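Local coordinates for regulatory protein of LacI family (Chloroflexus aggregans, PDB 3BBL) that probably regulates transcription as a DNA-binding LacI-family protein, its periplasmic-binding-protein-like core presumably sensing a small effector molecule, at residues 118-123 with 217-222; 168-173 with 203-208; 179-184 with 210-215. All coordinates share one frame; numbering follows the deposited sequence.

Contact 1 (118-123 with 217-222); sequences EYLIGR and DLAIIG. With EDO (1,2-ethanediol), chain C.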
loop_
_atom_site.group_PDB
_atom_site.type_symbol
_atom_site.label_atom_id
_atom_site.label_comp_id
_atom_site.label_asym_id
_atom_site.label_seq_id
_atom_site.Cartn_x
_atom_site.Cartn_y
_atom_site.Cartn_z
ATOM N N GLU A 118 -10.011 14.601 21.981
ATOM C CA GLU A 118 -9.954 15.952 22.550
ATOM C C GLU A 118 -10.371 16.961 21.493
ATOM O O GLU A 118 -11.061 17.937 21.778
ATOM C CB GLU A 118 -8.540 16.292 23.031
ATOM C CG GLU A 118 -8.073 15.428 24.195
ATOM C CD GLU A 118 -6.650 15.722 24.611
ATOM O OE1 GLU A 118 -5.839 16.082 23.730
ATOM O OE2 GLU A 118 -6.341 15.579 25.809
ATOM N N TYR A 119 -9.946 16.714 20.259
ATOM C CA TYR A 119 -10.288 17.594 19.154
ATOM C C TYR A 119 -11.804 17.614 18.944
ATOM O O TYR A 119 -12.404 18.674 18.796
ATOM C CB TYR A 119 -9.595 17.141 17.868
ATOM C CG TYR A 119 -9.923 18.040 16.701
ATOM C CD1 TYR A 119 -9.246 19.238 16.506
ATOM C CD2 TYR A 119 -10.969 17.728 15.837
ATOM C CE1 TYR A 119 -9.608 20.111 15.481
ATOM C CE2 TYR A 119 -11.341 18.591 14.813
ATOM C CZ TYR A 119 -10.659 19.779 14.640
ATOM O OH TYR A 119 -11.052 20.630 13.628
ATOM N N LEU A 120 -12.421 16.437 18.926
ATOM C CA LEU A 120 -13.862 16.364 18.747
ATOM C C LEU A 120 -14.571 17.091 19.898
ATOM O O LEU A 120 -15.494 17.860 19.676
ATOM C CB LEU A 120 -14.308 14.904 18.649
ATOM C CG LEU A 120 -13.828 14.204 17.374
ATOM C CD1 LEU A 120 -14.073 12.709 17.491
ATOM C CD2 LEU A 120 -14.547 14.785 16.153
ATOM N N ILE A 121 -14.119 16.869 21.125
ATOM C CA ILE A 121 -14.726 17.536 22.272
ATOM C C ILE A 121 -14.573 19.054 22.133
ATOM O O ILE A 121 -15.461 19.813 22.526
ATOM C CB ILE A 121 -14.064 17.064 23.586
ATOM C CG1 ILE A 121 -14.394 15.592 23.815
ATOM C CG2 ILE A 121 -14.514 17.922 24.746
ATOM C CD1 ILE A 121 -13.692 14.991 24.998
ATOM N N GLY A 122 -13.447 19.477 21.558
ATOM C CA GLY A 122 -13.185 20.891 21.357
ATOM C C GLY A 122 -14.122 21.524 20.346
ATOM O O GLY A 122 -14.254 22.745 20.288
ATOM N N ARG A 123 -14.773 20.703 19.534
ATOM C CA ARG A 123 -15.706 21.226 18.558
ATOM C C ARG A 123 -17.091 21.263 19.201
ATOM O O ARG A 123 -18.025 21.842 18.646
ATOM C CB ARG A 123 -15.733 20.347 17.294
ATOM C CG ARG A 123 -14.393 20.201 16.548
ATOM C CD ARG A 123 -13.593 21.499 16.536
ATOM N NE ARG A 123 -14.411 22.605 16.067
ATOM C CZ ARG A 123 -14.300 23.858 16.501
ATOM N NH1 ARG A 123 -13.397 24.178 17.420
ATOM N NH2 ARG A 123 -15.107 24.787 16.017
ATOM N N ASP A 217 -23.118 16.480 9.960
ATOM C CA ASP A 217 -24.068 15.692 10.740
ATOM C C ASP A 217 -23.373 14.603 11.553
ATOM O O ASP A 217 -23.784 14.294 12.667
ATOM C CB ASP A 217 -25.109 15.041 9.826
ATOM C CG ASP A 217 -25.876 16.054 8.997
ATOM O OD1 ASP A 217 -26.183 17.144 9.533
ATOM O OD2 ASP A 217 -26.188 15.746 7.815
ATOM N N LEU A 218 -22.318 14.029 10.990
ATOM C CA LEU A 218 -21.577 12.967 11.649
ATOM C C LEU A 218 -20.096 13.145 11.394
ATOM O O LEU A 218 -19.637 13.004 10.262
ATOM C CB LEU A 218 -22.016 11.594 11.119
ATOM C CG LEU A 218 -21.300 10.388 11.736
ATOM C CD1 LEU A 218 -21.622 10.327 13.226
ATOM C CD2 LEU A 218 -21.724 9.101 11.053
ATOM N N ALA A 219 -19.343 13.459 12.442
ATOM C CA ALA A 219 -17.899 13.632 12.293
ATOM C C ALA A 219 -17.229 12.254 12.403
ATOM O O ALA A 219 -17.673 11.395 13.166
ATOM C CB ALA A 219 -17.365 14.572 13.367
ATOM N N ILE A 220 -16.180 12.048 11.618
ATOM C CA ILE A 220 -15.456 10.790 11.621
ATOM C C ILE A 220 -13.945 10.992 11.591
ATOM O O ILE A 220 -13.430 11.768 10.791
ATOM C CB ILE A 220 -15.859 9.921 10.406
ATOM C CG1 ILE A 220 -17.336 9.557 10.505
ATOM C CG2 ILE A 220 -15.011 8.639 10.352
ATOM C CD1 ILE A 220 -17.899 8.938 9.227
ATOM N N ILE A 221 -13.237 10.303 12.477
ATOM C CA ILE A 221 -11.782 10.382 12.501
ATOM C C ILE A 221 -11.271 8.954 12.489
ATOM O O ILE A 221 -11.692 8.134 13.302
ATOM C CB ILE A 221 -11.242 11.114 13.754
ATOM C CG1 ILE A 221 -11.679 12.576 13.737
ATOM C CG2 ILE A 221 -9.720 11.049 13.777
ATOM C CD1 ILE A 221 -11.081 13.409 14.853
ATOM N N GLY A 222 -10.387 8.654 11.542
ATOM C CA GLY A 222 -9.840 7.313 11.436
ATOM C C GLY A 222 -8.466 7.193 12.056
ATOM O O GLY A 222 -8.034 8.058 12.826
HETATM C C1 EDO C . -15.351 14.115 8.721
HETATM O O1 EDO C . -15.497 14.335 10.131
HETATM C C2 EDO C . -13.886 14.278 8.292
HETATM O O2 EDO C . -13.193 13.040 8.414
#
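Ala219 opens the strand and is the first residue to meet helix 109-123: its CB lies 4.0 Å from CD2 of Leu120, where the two backbones come nearest. Next along the strand, Ile220 points away from this helix and packs on Ala200, Ala203 and Met204 of helix 197-209. The backbone of Ile220 also binds an ethanediol, probably from the crystallisation liquor: Ile220 N donates to O1 over 2.8 Å at 168°, and O2 donates to Ile220 O over 2.7 Å. Ile221 faces the helix again. Its CG1 is anti to the carbonyl carbon (chi1 -65°) and the chain is extended beyond, which carries Ile221 CD1 tip to tip against Leu120, 3.8 Å from Leu120 CG and within 4.0 Å of both leucine methyls. Ile221 CD1 also brushes CD2 of Tyr119, at 4.4 Å. The helix runs nearly antiparallel to the strand, at 164°, as helices pack on the parallel sheet of a periplasmic-binding-protein fold. Exchanging Leu120 for an alanine would probably open a gap beneath the helix and leave Ile221 CD1 and Ala219 CB without their main helix partner. With only carbon meeting carbon across it, the contact depends on shape and the exclusion of water.

Contact 2 (168-173 with 203-208); sequences GTFEVG and AMAAAR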
loop_
_atom_site.group_PDB
_atom_site.type_symbol
_atom_site.label_atom_id
_atom_site.label_comp_id
_atom_site.label_asym_id
_atom_site.label_seq_id
_atom_site.Cartn_x
_atom_site.Cartn_y
_atom_site.Cartn_z
ATOM N N GLY A 168 -11.184 -5.018 12.097
ATOM C CA GLY A 168 -10.960 -3.759 11.421
ATOM C C GLY A 168 -11.211 -3.795 9.931
ATOM O O GLY A 168 -10.319 -3.503 9.157
ATOM N N THR A 169 -12.424 -4.143 9.519
ATOM C CA THR A 169 -12.747 -4.196 8.095
ATOM C C THR A 169 -13.792 -3.153 7.712
ATOM O O THR A 169 -14.435 -2.531 8.567
ATOM C CB THR A 169 -13.309 -5.578 7.671
ATOM O OG1 THR A 169 -14.562 -5.816 8.333
ATOM C CG2 THR A 169 -12.318 -6.687 8.005
ATOM N N PHE A 170 -13.948 -2.965 6.408
ATOM C CA PHE A 170 -14.931 -2.036 5.871
ATOM C C PHE A 170 -16.328 -2.517 6.266
ATOM O O PHE A 170 -17.145 -1.749 6.767
ATOM C CB PHE A 170 -14.827 -2.006 4.352
ATOM C CG PHE A 170 -15.963 -1.301 3.686
ATOM C CD1 PHE A 170 -15.950 0.086 3.536
ATOM C CD2 PHE A 170 -17.065 -2.020 3.223
ATOM C CE1 PHE A 170 -17.015 0.744 2.931
ATOM C CE2 PHE A 170 -18.135 -1.368 2.619
ATOM C CZ PHE A 170 -18.108 0.016 2.476
ATOM N N GLU A 171 -16.575 -3.802 6.036
ATOM C CA GLU A 171 -17.853 -4.435 6.340
ATOM C C GLU A 171 -18.236 -4.267 7.811
ATOM O O GLU A 171 -19.386 -3.949 8.134
ATOM C CB GLU A 171 -17.805 -5.935 6.005
ATOM C CG GLU A 171 -17.514 -6.305 4.540
ATOM C CD GLU A 171 -16.127 -5.859 4.024
ATOM O OE1 GLU A 171 -15.139 -5.827 4.802
ATOM O OE2 GLU A 171 -16.032 -5.561 2.811
ATOM N N VAL A 172 -17.284 -4.488 8.709
ATOM C CA VAL A 172 -17.589 -4.339 10.125
ATOM C C VAL A 172 -17.815 -2.869 10.472
ATOM O O VAL A 172 -18.748 -2.534 11.202
ATOM C CB VAL A 172 -16.469 -4.941 11.014
ATOM C CG1 VAL A 172 -16.679 -4.558 12.471
ATOM C CG2 VAL A 172 -16.476 -6.452 10.878
ATOM N N GLY A 173 -16.969 -1.993 9.938
ATOM C CA GLY A 173 -17.120 -0.572 10.206
ATOM C C GLY A 173 -18.483 -0.064 9.771
ATOM O O GLY A 173 -19.128 0.705 10.476
ATOM N N ALA A 203 -17.839 3.413 7.819
ATOM C CA ALA A 203 -18.684 4.353 8.545
ATOM C C ALA A 203 -19.156 5.447 7.593
ATOM O O ALA A 203 -20.308 5.869 7.642
ATOM C CB ALA A 203 -17.916 4.974 9.714
HETATM N N MSE A 204 -18.251 5.910 6.734
HETATM C CA MSE A 204 -18.598 6.932 5.753
HETATM C C MSE A 204 -19.675 6.376 4.804
HETATM O O MSE A 204 -20.617 7.079 4.423
HETATM C CB MSE A 204 -17.353 7.358 4.965
HETATM C CG MSE A 204 -16.407 8.190 5.779
HETATM SE SE MSE A 204 -14.767 8.616 4.733
HETATM C CE MSE A 204 -15.648 9.814 3.472
ATOM N N ALA A 205 -19.544 5.103 4.439
ATOM C CA ALA A 205 -20.507 4.471 3.546
ATOM C C ALA A 205 -21.873 4.373 4.226
ATOM O O ALA A 205 -22.911 4.568 3.592
ATOM C CB ALA A 205 -20.018 3.089 3.152
ATOM N N ALA A 206 -21.862 4.060 5.519
ATOM C CA ALA A 206 -23.092 3.938 6.282
ATOM C C ALA A 206 -23.779 5.304 6.369
ATOM O O ALA A 206 -24.991 5.414 6.161
ATOM C CB ALA A 206 -22.788 3.405 7.684
ATOM N N ALA A 207 -22.999 6.335 6.686
ATOM C CA ALA A 207 -23.523 7.689 6.799
ATOM C C ALA A 207 -24.187 8.102 5.488
ATOM O O ALA A 207 -25.294 8.647 5.481
ATOM C CB ALA A 207 -22.408 8.647 7.132
ATOM N N ARG A 208 -23.490 7.846 4.386
ATOM C CA ARG A 208 -23.989 8.166 3.055
ATOM C C ARG A 208 -25.306 7.426 2.802
ATOM O O ARG A 208 -26.271 8.005 2.324
ATOM C CB ARG A 208 -22.946 7.770 2.007
ATOM C CG ARG A 208 -23.416 7.901 0.567
ATOM C CD ARG A 208 -22.319 7.486 -0.409
ATOM N NE ARG A 208 -21.783 6.148 -0.134
ATOM C CZ ARG A 208 -22.477 5.016 -0.253
ATOM N NH1 ARG A 208 -23.750 5.045 -0.648
ATOM N NH2 ARG A 208 -21.897 3.848 0.016
#
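Phe170 lays the outer end of its ring against Ala205, with CZ 3.7 Å and CE1 3.8 Å from the alanine CB. The ring gets there because CG stands anti to the backbone N (chi1 168°), which swings it from the first turn of helix 170-181 out to helix 197-209. Ala205 points its methyl toward helix 170-181, and that single carbon meets the ring obliquely. Along the same helix, Thr198 and Ile201 also touch the ring, and Tyr231 of the second subunit stacks on it. Deeper in, Gly173 brings its backbone close to Ala203: the CA atoms are 5.4 Å apart, and Gly173 O comes to 4.0 Å from Ala203 N. Gly173 O accepts a hydrogen bond from the Thr177 hydroxyl. The helix start is fixed by Thr169 at the N-cap, whose chi1 of 64° turns OG1 back to accept from Val172 N over 3.1 Å. Within 203-208, Arg208 folds back so that Ala205 O lies 3.8 Å above one face of its guanidinium, off-centre, and Phe233 of the second subunit makes a cation-pi contact with it. Small residues thus let the two helices approach, while one aromatic ring both packs on its own subunit and joins the dimer interface.

Contact 3 (179-184 with 210-215); sequences HLLDLS and RGLTIG. With EDO (1,2-ethanediol), chain D.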
loop_
_atom_site.group_PDB
_atom_site.type_symbol
_atom_site.label_atom_id
_atom_site.label_comp_id
_atom_site.label_asym_id
_atom_site.label_seq_id
_atom_site.Cartn_x
_atom_site.Cartn_y
_atom_site.Cartn_z
ATOM N N HIS A 179 -25.698 0.300 12.802
ATOM C CA HIS A 179 -26.337 -0.030 14.070
ATOM C C HIS A 179 -26.490 1.259 14.886
ATOM O O HIS A 179 -27.524 1.501 15.488
ATOM C CB HIS A 179 -25.478 -1.038 14.842
ATOM C CG HIS A 179 -25.960 -1.300 16.233
ATOM N ND1 HIS A 179 -27.093 -2.039 16.502
ATOM C CD2 HIS A 179 -25.462 -0.925 17.437
ATOM C CE1 HIS A 179 -27.269 -2.112 17.809
ATOM N NE2 HIS A 179 -26.294 -1.445 18.399
ATOM N N LEU A 180 -25.454 2.088 14.891
ATOM C CA LEU A 180 -25.478 3.350 15.627
ATOM C C LEU A 180 -26.414 4.366 14.990
ATOM O O LEU A 180 -27.070 5.128 15.686
ATOM C CB LEU A 180 -24.063 3.941 15.725
ATOM C CG LEU A 180 -23.098 3.223 16.674
ATOM C CD1 LEU A 180 -21.710 3.796 16.525
ATOM C CD2 LEU A 180 -23.580 3.365 18.103
ATOM N N LEU A 181 -26.473 4.379 13.663
ATOM C CA LEU A 181 -27.350 5.307 12.966
ATOM C C LEU A 181 -28.818 4.884 13.092
ATOM O O LEU A 181 -29.722 5.653 12.760
ATOM C CB LEU A 181 -26.942 5.424 11.493
ATOM C CG LEU A 181 -25.528 5.995 11.279
ATOM C CD1 LEU A 181 -25.257 6.213 9.802
ATOM C CD2 LEU A 181 -25.385 7.307 12.028
ATOM N N ASP A 182 -29.052 3.660 13.563
ATOM C CA ASP A 182 -30.416 3.171 13.770
ATOM C C ASP A 182 -31.006 3.894 14.981
ATOM O O ASP A 182 -32.222 3.851 15.206
ATOM C CB ASP A 182 -30.458 1.659 14.050
ATOM C CG ASP A 182 -30.363 0.814 12.785
ATOM O OD1 ASP A 182 -30.824 1.263 11.718
ATOM O OD2 ASP A 182 -29.844 -0.320 12.862
ATOM N N LEU A 183 -30.141 4.528 15.774
ATOM C CA LEU A 183 -30.603 5.263 16.946
ATOM C C LEU A 183 -31.248 6.552 16.466
ATOM O O LEU A 183 -30.891 7.070 15.408
ATOM C CB LEU A 183 -29.438 5.586 17.878
ATOM C CG LEU A 183 -28.727 4.390 18.519
ATOM C CD1 LEU A 183 -27.426 4.856 19.164
ATOM C CD2 LEU A 183 -29.634 3.723 19.542
ATOM N N SER A 184 -32.205 7.059 17.236
ATOM C CA SER A 184 -32.896 8.299 16.894
ATOM C C SER A 184 -31.912 9.473 16.959
ATOM O O SER A 184 -30.819 9.340 17.483
ATOM C CB SER A 184 -34.017 8.540 17.893
ATOM O OG SER A 184 -33.470 8.913 19.143
ATOM N N ARG A 210 -27.452 6.481 4.928
ATOM C CA ARG A 210 -28.523 7.018 5.758
ATOM C C ARG A 210 -28.796 8.510 5.562
ATOM O O ARG A 210 -29.514 9.128 6.342
ATOM C CB ARG A 210 -28.240 6.722 7.230
ATOM C CG ARG A 210 -28.244 5.249 7.567
ATOM C CD ARG A 210 -29.558 4.591 7.171
ATOM N NE ARG A 210 -29.544 3.157 7.456
ATOM C CZ ARG A 210 -29.581 2.635 8.677
ATOM N NH1 ARG A 210 -29.645 3.425 9.738
ATOM N NH2 ARG A 210 -29.525 1.321 8.838
ATOM N N GLY A 211 -28.217 9.088 4.516
ATOM C CA GLY A 211 -28.444 10.488 4.220
ATOM C C GLY A 211 -27.852 11.536 5.141
ATOM O O GLY A 211 -28.361 12.653 5.186
ATOM N N LEU A 212 -26.795 11.206 5.872
ATOM C CA LEU A 212 -26.179 12.186 6.756
ATOM C C LEU A 212 -24.957 12.806 6.093
ATOM O O LEU A 212 -24.218 12.125 5.397
ATOM C CB LEU A 212 -25.759 11.531 8.063
ATOM C CG LEU A 212 -26.881 11.006 8.957
ATOM C CD1 LEU A 212 -26.290 10.178 10.080
ATOM C CD2 LEU A 212 -27.696 12.175 9.518
ATOM N N THR A 213 -24.749 14.101 6.287
ATOM C CA THR A 213 -23.588 14.762 5.708
ATOM C C THR A 213 -22.379 14.484 6.604
ATOM O O THR A 213 -22.381 14.826 7.783
ATOM C CB THR A 213 -23.793 16.287 5.619
ATOM O OG1 THR A 213 -24.987 16.567 4.880
ATOM C CG2 THR A 213 -22.603 16.944 4.923
ATOM N N ILE A 214 -21.354 13.855 6.047
ATOM C CA ILE A 214 -20.156 13.546 6.822
ATOM C C ILE A 214 -19.444 14.842 7.193
ATOM O O ILE A 214 -19.245 15.719 6.355
ATOM C CB ILE A 214 -19.209 12.630 6.038
ATOM C CG1 ILE A 214 -19.906 11.294 5.769
ATOM C CG2 ILE A 214 -17.929 12.406 6.830
ATOM C CD1 ILE A 214 -19.192 10.417 4.756
ATOM N N GLY A 215 -19.066 14.951 8.461
ATOM C CA GLY A 215 -18.428 16.155 8.943
ATOM C C GLY A 215 -19.480 16.912 9.733
ATOM O O GLY A 215 -19.466 16.920 10.967
HETATM C C1 EDO D . -18.335 19.314 12.757
HETATM O O1 EDO D . -19.511 18.809 13.402
HETATM C C2 EDO D . -17.193 19.460 13.774
HETATM O O2 EDO D . -16.575 18.190 13.991
HETATM O O HOH W 1 -30.667 5.904 9.915
#
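Arg210 reaches over to Asp182 and grips it end-on, NH1 and NH2 both donating to the single atom OD1 over 3.2 Å each. Neither bond is straight, each with an N-H...O angle of 136°, and both nitrogens come to OD1 from the same face of the carboxylate, above its plane; the two flat groups are turned 26° from each other. Arg210 NH1 has a second partner, a water 2.7 Å away that accepts from it and donates to Leu181 O at 3.0 Å, so the Leu181 carbonyl is answered through the solvent. The bend at chi2 (-56°) brings the arginine chain back over Leu181, whose CD1 lies 3.9 Å from Arg210 CG. Below the charges, Leu181 CD2 meets Leu212 CD1 tip to tip at 3.6 Å. Gly211, with positive phi, is the C-prime residue of the Schellman motif that ends helix 197-209, with Gly211 N donating to Arg208 O and Leu212 N to Ala207 O. Beyond it, Thr213 N is taken up by Asp217 OD2, and a second ethanediol gives Gly215 O a weak bond. A direct salt bridge with bent bonds at the protein surface, beside a separate water link from the arginine to Leu181 O, probably adds modest strength, and the leucine pair beneath it supplies the apolar part of the join.

Overall arrangement
Contacts 1 to 3 all belong to one lobe of the chain, with helix 109-123 on one side of strand 219-223 and helix 197-209 on the other. Contacts 2 and 3 share helix 170-181, the first at its start and the second at its end, with centres about 11 Å apart, and both pair it with helix 197-209 or the loop that follows. Leu218 ties contact 1 to contact 2 by packing on Ala207, and Ile220 ties it to contact 3 through Ile214. Contact 2 is buried, contact 1 partly so, and both meet mainly through apolar groups; contact 3, farthest from the chain's centre, adds charge and water. Of the three, contact 2 alone touches the second subunit.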